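Local coordinates for protein endo-1,4-beta-xylanase (PDB 1H12) that probably cleaves internal beta-1,4 linkages of xylan as a cold-adapted, family 8 glycoside hydrolase, and binds xylose units in its pocket, at residues Y378-Y381 and N382-Y386. Residues are numbered along the deposited sequence; the frame is centred on the assembly and turned at random.
Sequences YRYY and NGSLY. With XYP (beta-D-xylopyranose), chain B.
Arg-379 and Gly-383 open the first turn of helix 379-392, the N of Gly-383 donating to the O of Arg-379 at 2.7 Å; Tyr-378 occupies the N-cap position just before it. The next two residues repeat the i to i+4 pattern, from the N of Ser-384 to the O of Tyr-380 and, nearly straight at 170°, from the N of Leu-385 to the O of Tyr-381. This first turn illustrates how a helix start can serve core and binding site at once. Ser-384 turns its OG back beside its own backbone N (chi1 -70°), where it donates to the O of Tyr-380 at 2.8 Å; that carbonyl is thus gripped by two donors from one residue. One residue further along, CD1 of Leu-385 lies over a face of the Tyr-381 ring, 3.8 Å from its centroid, a CH-pi contact offset toward CZ. The phenol swings out opposite the backbone N (chi1 -174°), and its OH bonds to the O of Phe-280 and to Arg-284. Without the phenol, as with an alanine here, CD1 of Leu-385 would probably lose its aromatic cover and the carbonyl of Phe-280 its hydroxyl partner. On the sugar side, C4 of beta-D-xylopyranose sits 3.9 Å above the plane of the Tyr-378 ring, offset toward its rim, and Asn-382 brings its side-chain amide beside O3 of the same sugar. Gln-327 hydrogen-bonds this xylose too. The helix start thus gives the pocket an aromatic platform and an amide, while the Tyr-381 and Leu-385 pair packs against helix 283-296.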
loop_
_atom_site.group_PDB
_atom_site.type_symbol
_atom_site.label_atom_id
_atom_site.label_comp_id
_atom_site.label_asym_id
_atom_site.label_seq_id
_atom_site.Cartn_x
_atom_site.Cartn_y
_atom_site.Cartn_z
ATOM N N TYR A 378 4.646 1.484 -17.744
ATOM C CA TYR A 378 4.698 0.811 -16.476
ATOM C C TYR A 378 4.432 1.748 -15.305
ATOM O O TYR A 378 4.686 1.403 -14.145
ATOM C CB TYR A 378 6.030 0.035 -16.307
ATOM C CG TYR A 378 6.144 -1.108 -17.276
ATOM C CD1 TYR A 378 5.460 -2.274 -17.075
ATOM C CD2 TYR A 378 6.863 -0.966 -18.436
ATOM C CE1 TYR A 378 5.547 -3.366 -18.027
ATOM C CE2 TYR A 378 6.976 -2.050 -19.374
ATOM C CZ TYR A 378 6.310 -3.201 -19.134
ATOM O OH TYR A 378 6.392 -4.251 -20.060
ATOM N N ARG A 379 3.874 2.933 -15.587
ATOM C CA ARG A 379 3.730 3.918 -14.569
ATOM C C ARG A 379 2.648 3.646 -13.539
ATOM O O ARG A 379 2.627 4.324 -12.511
ATOM C CB ARG A 379 3.571 5.320 -15.152
ATOM C CG ARG A 379 2.237 5.569 -15.819
ATOM C CD ARG A 379 2.176 6.974 -16.345
ATOM N NE ARG A 379 0.931 7.391 -16.932
ATOM C CZ ARG A 379 0.621 7.258 -18.196
ATOM N NH1 ARG A 379 1.426 6.538 -19.030
ATOM N NH2 ARG A 379 -0.462 7.832 -18.643
ATOM N N TYR A 380 1.705 2.738 -13.781
ATOM C CA TYR A 380 0.681 2.508 -12.747
ATOM C C TYR A 380 1.281 2.103 -11.447
ATOM O O TYR A 380 1.048 2.697 -10.415
ATOM C CB TYR A 380 -0.354 1.483 -13.232
ATOM C CG TYR A 380 -1.154 0.903 -12.066
ATOM C CD1 TYR A 380 -2.181 1.585 -11.485
ATOM C CD2 TYR A 380 -0.850 -0.357 -11.583
ATOM C CE1 TYR A 380 -2.876 1.060 -10.408
ATOM C CE2 TYR A 380 -1.548 -0.903 -10.493
ATOM C CZ TYR A 380 -2.556 -0.163 -9.899
ATOM O OH TYR A 380 -3.265 -0.667 -8.816
ATOM N N TYR A 381 2.035 1.023 -11.442
ATOM C CA TYR A 381 2.456 0.539 -10.140
ATOM C C TYR A 381 3.639 1.372 -9.648
ATOM O O TYR A 381 3.651 1.817 -8.441
ATOM C CB TYR A 381 2.701 -0.926 -10.108
ATOM C CG TYR A 381 3.012 -1.539 -8.744
ATOM C CD1 TYR A 381 2.248 -1.308 -7.646
ATOM C CD2 TYR A 381 4.102 -2.377 -8.540
ATOM C CE1 TYR A 381 2.575 -1.807 -6.410
ATOM C CE2 TYR A 381 4.362 -2.962 -7.392
ATOM C CZ TYR A 381 3.599 -2.650 -6.253
ATOM O OH TYR A 381 3.887 -3.132 -4.987
ATOM N N ASN A 382 4.581 1.687 -10.555
ATOM C CA ASN A 382 5.692 2.565 -10.187
ATOM C C ASN A 382 5.239 3.925 -9.705
ATOM O O ASN A 382 5.732 4.428 -8.701
ATOM C CB ASN A 382 6.671 2.696 -11.339
ATOM C CG ASN A 382 7.467 1.400 -11.581
ATOM O OD1 ASN A 382 7.567 0.949 -12.775
ATOM N ND2 ASN A 382 8.020 0.853 -10.601
ATOM N N GLY A 383 4.312 4.540 -10.421
ATOM C CA GLY A 383 3.843 5.860 -10.121
ATOM C C GLY A 383 2.959 5.911 -8.880
ATOM O O GLY A 383 3.013 6.882 -8.125
ATOM N N SER A 384 2.155 4.872 -8.647
ATOM C CA SER A 384 1.331 4.859 -7.457
ATOM C C SER A 384 2.206 4.798 -6.197
ATOM O O SER A 384 1.958 5.495 -5.212
ATOM C CB SER A 384 0.399 3.673 -7.485
ATOM O OG SER A 384 -0.615 3.771 -8.462
ATOM N N LEU A 385 3.217 3.930 -6.215
ATOM C CA LEU A 385 4.126 3.849 -5.083
ATOM C C LEU A 385 4.969 5.082 -4.946
ATOM O O LEU A 385 5.276 5.503 -3.821
ATOM C CB LEU A 385 5.021 2.618 -5.182
ATOM C CG LEU A 385 4.316 1.289 -4.955
ATOM C CD1 LEU A 385 5.319 0.123 -5.108
ATOM C CD2 LEU A 385 3.642 1.215 -3.642
ATOM N N TYR A 386 5.394 5.673 -6.059
ATOM C CA TYR A 386 6.173 6.900 -6.032
ATOM C C TYR A 386 5.395 8.011 -5.298
ATOM O O TYR A 386 5.942 8.720 -4.454
ATOM C CB TYR A 386 6.499 7.292 -7.482
ATOM C CG TYR A 386 7.401 8.518 -7.595
ATOM C CD1 TYR A 386 6.888 9.782 -7.697
ATOM C CD2 TYR A 386 8.783 8.402 -7.584
ATOM C CE1 TYR A 386 7.672 10.912 -7.798
ATOM C CE2 TYR A 386 9.588 9.525 -7.676
ATOM C CZ TYR A 386 9.030 10.776 -7.773
ATOM O OH TYR A 386 9.807 11.897 -7.884
HETATM O O1 XYP B . 10.182 1.819 -16.712
HETATM C C1 XYP B . 10.368 0.433 -16.373
HETATM C C2 XYP B . 9.882 0.204 -15.035
HETATM C C3 XYP B . 9.983 -1.202 -14.572
HETATM C C4 XYP B . 9.628 -2.165 -15.715
HETATM C C5 XYP B . 10.290 -1.765 -17.022
HETATM O O2 XYP B . 10.453 1.062 -14.044
HETATM O O3 XYP B . 9.213 -1.414 -13.390
HETATM O O4 XYP B . 9.868 -3.509 -15.394
HETATM O O5 XYP B . 9.970 -0.398 -17.303
HETATM O O HOH W 1 4.897 -0.630 -12.797
#